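Local coordinates for TRAP dicarboxylate ABC transporter, substrate-binding protein (Roseobacter denitrificans, PDB 4OVQ) that binds beta-D-glucuronate and, as a periplasmic solute-binding protein of the TRAP family, probably delivers it to a membrane transporter, at residues D72-V77 and G90-L95; P302-Y307 and P316-I321. One frame throughout, in Å; residues are numbered along the deposited sequence. Where two conformers were deposited one is given.

Contact 1 (D72-V77 and G90-L95); sequences DAIEQV and GPIGPL
Ile74 meets Pro91, Ile92 and Leu95 in an apolar, partly buried contact beside the glucuronate site, where helix 70-79 leans on the short helical turn that follows strand 84-88. The helix is the connection of a beta-alpha-beta crossover: it leads from strand 58-62 to strand 84-88, which lie parallel in the same sheet with strand 25-29 between them. The contact therefore joins the crossover helix to the chain leaving the end of its own second strand.

One isoleucine spans the whole interface by using its two branches separately. Its longer branch sits beside the backbone N (chi1 -69°) and carries CD1 across to the turn. There Ile74 CD1 lies 3.7 Å from Pro91 CB, the two side chains crossing at about a right angle, so that a methyl rather than the length of a chain presses on the pyrrolidine ring. The same methyl, Ile74 CD1, is 3.9 Å from Ile92 CG1. The shorter branch points further along the turn, and Ile74 CG2 is 4.2 Å from Leu95 CD2, a looser touch. Phe87, on strand 84-88, touches both Ile74 and Ile92 and extends the apolar surface onto the sheet.

The turn carries its own polar bonds. Gly93 N reaches Gly90 O over 3.2 Å, and Asn171 ND2 also bonds to that oxygen; Gly90 N bonds to Asn88 OD1, and Asn88 lines the ligand pocket. Pro91 also touches Gln70, a glucuronate-binding residue at the start of helix 70-79.

Between helix and turn the contacts are thus apolar, made by methyl and methylene groups, while the backbone bonds named for the turn lie away from the interface, one of them leading to a residue of the sugar pocket.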
loop_
_atom_site.group_PDB
_atom_site.type_symbol
_atom_site.label_atom_id
_atom_site.label_comp_id
_atom_site.label_asym_id
_atom_site.label_seq_id
_atom_site.Cartn_x
_atom_site.Cartn_y
_atom_site.Cartn_z
ATOM N N ASP A 72 -9.171 2.234 -10.472
ATOM C CA ASP A 72 -10.374 2.928 -10.842
ATOM C C ASP A 72 -10.741 3.963 -9.768
ATOM O O ASP A 72 -11.065 5.109 -10.080
ATOM C CB ASP A 72 -11.492 1.927 -11.158
ATOM C CG ASP A 72 -11.193 1.093 -12.427
ATOM O OD1 ASP A 72 -10.372 1.546 -13.253
ATOM O OD2 ASP A 72 -11.764 -0.010 -12.606
ATOM N N ALA A 73 -10.627 3.602 -8.494
ATOM C CA ALA A 73 -10.976 4.537 -7.469
ATOM C C ALA A 73 -10.038 5.727 -7.482
ATOM O O ALA A 73 -10.459 6.838 -7.202
ATOM C CB ALA A 73 -10.949 3.855 -6.107
ATOM N N ILE A 74 -8.749 5.484 -7.692
ATOM C CA ILE A 74 -7.776 6.583 -7.792
ATOM C C ILE A 74 -8.216 7.547 -8.910
ATOM O O ILE A 74 -8.221 8.761 -8.710
ATOM C CB ILE A 74 -6.354 6.061 -7.998
ATOM C CG1 ILE A 74 -5.840 5.341 -6.728
ATOM C CG2 ILE A 74 -5.409 7.209 -8.445
ATOM C CD1 ILE A 74 -4.744 4.346 -7.049
ATOM N N GLU A 75 -8.601 7.026 -10.067
ATOM C CA GLU A 75 -9.085 7.895 -11.122
ATOM C C GLU A 75 -10.346 8.668 -10.711
ATOM O O GLU A 75 -10.523 9.851 -11.078
ATOM C CB GLU A 75 -9.328 7.082 -12.405
ATOM C CG GLU A 75 -9.580 7.957 -13.628
ATOM C CD GLU A 75 -8.611 9.138 -13.671
ATOM O OE1 GLU A 75 -7.390 8.896 -13.769
ATOM O OE2 GLU A 75 -9.074 10.304 -13.553
ATOM N N GLN A 76 -11.260 8.025 -9.984
ATOM C CA GLN A 76 -12.483 8.719 -9.554
ATOM C C GLN A 76 -12.151 9.886 -8.610
ATOM O O GLN A 76 -12.749 10.949 -8.700
ATOM C CB GLN A 76 -13.471 7.759 -8.883
ATOM C CG GLN A 76 -14.054 6.703 -9.781
ATOM C CD GLN A 76 -14.959 5.737 -9.012
ATOM O OE1 GLN A 76 -15.864 6.153 -8.291
ATOM N NE2 GLN A 76 -14.692 4.452 -9.150
ATOM N N VAL A 77 -11.206 9.688 -7.695
ATOM C CA VAL A 77 -10.822 10.769 -6.786
ATOM C C VAL A 77 -10.160 11.899 -7.580
ATOM O O VAL A 77 -10.503 13.066 -7.415
ATOM C CB VAL A 77 -9.942 10.255 -5.616
ATOM C CG1 VAL A 77 -9.385 11.381 -4.816
ATOM C CG2 VAL A 77 -10.818 9.424 -4.681
ATOM N N GLY A 90 1.247 2.082 -3.908
ATOM C CA GLY A 90 1.621 1.225 -5.026
ATOM C C GLY A 90 0.945 1.571 -6.336
ATOM O O GLY A 90 1.584 1.870 -7.335
ATOM N N PRO A 91 -0.379 1.552 -6.355
ATOM C CA PRO A 91 -1.128 1.905 -7.578
ATOM C C PRO A 91 -1.156 3.404 -7.901
ATOM O O PRO A 91 -1.562 3.777 -9.006
ATOM C CB PRO A 91 -2.531 1.356 -7.294
ATOM C CG PRO A 91 -2.359 0.416 -6.121
ATOM C CD PRO A 91 -1.254 0.990 -5.323
ATOM N N ILE A 92 -0.716 4.241 -6.959
ATOM C CA ILE A 92 -0.515 5.676 -7.249
ATOM C C ILE A 92 0.770 5.945 -8.048
ATOM O O ILE A 92 0.855 6.933 -8.817
ATOM C CB ILE A 92 -0.534 6.526 -5.963
ATOM C CG1 ILE A 92 -1.924 6.427 -5.303
ATOM C CG2 ILE A 92 -0.129 7.976 -6.261
ATOM C CD1 ILE A 92 -2.050 7.161 -4.055
ATOM N N GLY A 93 1.733 5.041 -7.961
ATOM C CA GLY A 93 3.040 5.284 -8.556
ATOM C C GLY A 93 3.002 5.536 -10.045
ATOM O O GLY A 93 3.717 6.413 -10.519
ATOM N N PRO A 94 2.188 4.774 -10.778
ATOM C CA PRO A 94 2.199 5.003 -12.236
ATOM C C PRO A 94 1.675 6.397 -12.608
ATOM O O PRO A 94 2.051 6.904 -13.667
ATOM C CB PRO A 94 1.281 3.911 -12.758
ATOM C CG PRO A 94 1.464 2.752 -11.725
ATOM C CD PRO A 94 1.493 3.519 -10.410
ATOM N N LEU A 95 0.879 7.023 -11.741
ATOM C CA LEU A 95 0.336 8.362 -11.983
ATOM C C LEU A 95 1.289 9.485 -11.524
ATOM O O LEU A 95 1.285 10.587 -12.097
ATOM C CB LEU A 95 -0.996 8.506 -11.246
ATOM C CG LEU A 95 -1.597 9.915 -11.146
ATOM C CD1 LEU A 95 -2.067 10.376 -12.504
ATOM C CD2 LEU A 95 -2.749 9.990 -10.142
#

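Contact 2 (P302-Y307 and P316-I321); sequences PVYEAY and PLVELI
Val318 receives two tyrosines from helix 301-310, and the helical turn that presents it is closed by the 2.9 Å bond from Leu320 N to Pro316 O. The opposing turn is held in like manner, with Tyr307 N 3.0 Å from Val303 O. The two helices, 301-310 and 315-322, are successive and joined by a short loop near the C-terminus.

Each methyl of the valine has its own aromatic partner. Val318 CG1 lies at the edge of the Tyr304 ring, near its plane, 4.2 Å from Tyr304 CE2. Val318 CG2 approaches the other ring obliquely and is 3.9 Å from Tyr307 CE2; there the two side chains run alongside one another in opposite directions. The ring planes are steeply inclined, at about 77° to each other. Different first torsions help to separate them: Tyr307 CG lies anti to the backbone N (chi1 175°), whereas Tyr304 turns its ring to chi1 -87°.

Away from the valine, both phenols end on main-chain carbonyls: Tyr304 OH bonds to Pro105 O and Tyr307 OH to Pro97 O. Val318 also touches Val101, which lies between those two prolines in sequence, and Leu317 packs on Ala122 and Ile125 of helix 121-132.

The aromatic carbons thus supply an apolar seat for a branched side chain, and the hydroxyls carry the polarity away from it to carbonyl oxygens. Here the two tyrosines give ring carbons to Val318 and hydroxyls to the chain around Pro97 and Pro105, so the helix pair is also bonded to that part of the fold.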
loop_
_atom_site.group_PDB
_atom_site.type_symbol
_atom_site.label_atom_id
_atom_site.label_comp_id
_atom_site.label_asym_id
_atom_site.label_seq_id
_atom_site.Cartn_x
_atom_site.Cartn_y
_atom_site.Cartn_z
ATOM N N PRO A 302 18.454 -3.592 -11.830
ATOM C CA PRO A 302 17.800 -3.175 -13.079
ATOM C C PRO A 302 16.450 -2.452 -12.892
ATOM O O PRO A 302 16.028 -1.689 -13.756
ATOM C CB PRO A 302 17.597 -4.491 -13.850
ATOM C CG PRO A 302 18.298 -5.511 -13.117
ATOM C CD PRO A 302 18.501 -5.059 -11.718
ATOM N N VAL A 303 15.759 -2.712 -11.791
ATOM C CA VAL A 303 14.496 -2.031 -11.529
ATOM C C VAL A 303 14.768 -0.589 -11.069
ATOM O O VAL A 303 14.087 0.352 -11.514
ATOM C CB VAL A 303 13.655 -2.814 -10.494
ATOM C CG1 VAL A 303 12.333 -2.093 -10.176
ATOM C CG2 VAL A 303 13.367 -4.227 -11.008
ATOM N N TYR A 304 15.734 -0.427 -10.166
ATOM C CA TYR A 304 16.136 0.899 -9.693
ATOM C C TYR A 304 16.704 1.692 -10.840
ATOM O O TYR A 304 16.327 2.841 -11.088
ATOM C CB TYR A 304 17.208 0.801 -8.618
ATOM C CG TYR A 304 16.705 0.631 -7.211
ATOM C CD1 TYR A 304 16.237 -0.592 -6.765
ATOM C CD2 TYR A 304 16.703 1.685 -6.327
ATOM C CE1 TYR A 304 15.787 -0.763 -5.491
ATOM C CE2 TYR A 304 16.253 1.519 -5.033
ATOM C CZ TYR A 304 15.785 0.294 -4.620
ATOM O OH TYR A 304 15.331 0.116 -3.331
ATOM N N GLU A 305 17.652 1.081 -11.530
ATOM C CA GLU A 305 18.297 1.726 -12.644
ATOM C C GLU A 305 17.267 2.127 -13.703
ATOM O O GLU A 305 17.377 3.177 -14.326
ATOM C CB GLU A 305 19.360 0.784 -13.190
ATOM C CG GLU A 305 20.518 0.661 -12.218
ATOM C CD GLU A 305 21.271 1.965 -12.135
ATOM O OE1 GLU A 305 21.261 2.690 -13.157
ATOM O OE2 GLU A 305 21.845 2.264 -11.062
ATOM N N ALA A 306 16.219 1.328 -13.834
ATOM C CA ALA A 306 15.180 1.610 -14.830
ATOM C C ALA A 306 14.182 2.708 -14.374
ATOM O O ALA A 306 13.534 3.360 -15.201
ATOM C CB ALA A 306 14.455 0.339 -15.179
ATOM N N TYR A 307 14.052 2.903 -13.064
ATOM C CA TYR A 307 13.353 4.074 -12.544
ATOM C C TYR A 307 14.190 5.350 -12.726
ATOM O O TYR A 307 13.655 6.429 -12.981
ATOM C CB TYR A 307 13.028 3.863 -11.070
ATOM C CG TYR A 307 12.423 5.054 -10.399
ATOM C CD1 TYR A 307 11.047 5.285 -10.482
ATOM C CD2 TYR A 307 13.186 5.915 -9.637
ATOM C CE1 TYR A 307 10.467 6.371 -9.866
ATOM C CE2 TYR A 307 12.612 7.022 -9.014
ATOM C CZ TYR A 307 11.252 7.239 -9.139
ATOM O OH TYR A 307 10.666 8.321 -8.526
ATOM N N PRO A 316 17.936 11.892 -6.774
ATOM C CA PRO A 316 18.187 12.489 -5.456
ATOM C C PRO A 316 17.114 12.162 -4.419
ATOM O O PRO A 316 17.444 12.116 -3.239
ATOM C CB PRO A 316 18.215 13.998 -5.742
ATOM C CG PRO A 316 18.398 14.127 -7.218
ATOM C CD PRO A 316 17.743 12.919 -7.809
ATOM N N LEU A 317 15.870 11.918 -4.829
ATOM C CA LEU A 317 14.831 11.509 -3.879
ATOM C C LEU A 317 15.182 10.127 -3.337
ATOM O O LEU A 317 15.081 9.851 -2.131
ATOM C CB LEU A 317 13.449 11.486 -4.549
ATOM C CG LEU A 317 12.225 11.131 -3.700
ATOM C CD1 LEU A 317 12.079 12.054 -2.529
ATOM C CD2 LEU A 317 10.985 11.210 -4.584
ATOM N N VAL A 318 15.606 9.254 -4.242
ATOM C CA VAL A 318 15.990 7.901 -3.866
ATOM C C VAL A 318 17.184 7.917 -2.917
ATOM O O VAL A 318 17.166 7.243 -1.894
ATOM C CB VAL A 318 16.296 7.051 -5.105
ATOM C CG1 VAL A 318 16.757 5.676 -4.692
ATOM C CG2 VAL A 318 15.038 6.941 -5.979
ATOM N N GLU A 319 18.206 8.704 -3.243
ATOM C CA GLU A 319 19.409 8.791 -2.405
ATOM C C GLU A 319 19.095 9.390 -1.029
ATOM O O GLU A 319 19.610 8.936 -0.002
ATOM C CB GLU A 319 20.489 9.614 -3.107
ATOM C CG GLU A 319 20.969 9.008 -4.421
ATOM C CD GLU A 319 21.971 9.899 -5.140
ATOM O OE1 GLU A 319 22.180 11.042 -4.688
ATOM O OE2 GLU A 319 22.552 9.464 -6.159
ATOM N N LEU A 320 18.231 10.399 -1.024
ATOM C CA LEU A 320 17.753 11.034 0.200
ATOM C C LEU A 320 17.106 10.030 1.160
ATOM O O LEU A 320 17.324 10.084 2.373
ATOM C CB LEU A 320 16.745 12.117 -0.185
ATOM C CG LEU A 320 16.074 12.931 0.913
ATOM C CD1 LEU A 320 17.078 13.836 1.588
ATOM C CD2 LEU A 320 14.943 13.733 0.303
ATOM N N ILE A 321 16.294 9.123 0.612
ATOM C CA ILE A 321 15.629 8.106 1.422
ATOM C C ILE A 321 16.642 7.108 1.964
ATOM O O ILE A 321 16.599 6.737 3.143
ATOM C CB ILE A 321 14.563 7.336 0.605
ATOM C CG1 ILE A 321 13.473 8.305 0.139
ATOM C CG2 ILE A 321 13.969 6.204 1.439
ATOM C CD1 ILE A 321 12.469 7.696 -0.854
#

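Overall arrangement
Contacts 1 and 2 both rest on dispersion between apolar groups, yet they occupy different places. Contact 1 is the more central, its centre about 12 Å from that of the chain, and it adjoins the sugar pocket; contact 2 lies about 19 Å out, away from the annotated sites, though two of its three touching residues are buried. They share no helix, and the nearest atoms of contact 1 and contact 2 are about 7 Å apart. The chain leaving segment 90-95 nevertheless runs towards contact 2, whose tyrosines bond to Pro97 and Pro105. Contact 1 is aliphatic throughout, one isoleucine against three residues, whereas contact 2 sets one valine against two aromatic rings with polar ends.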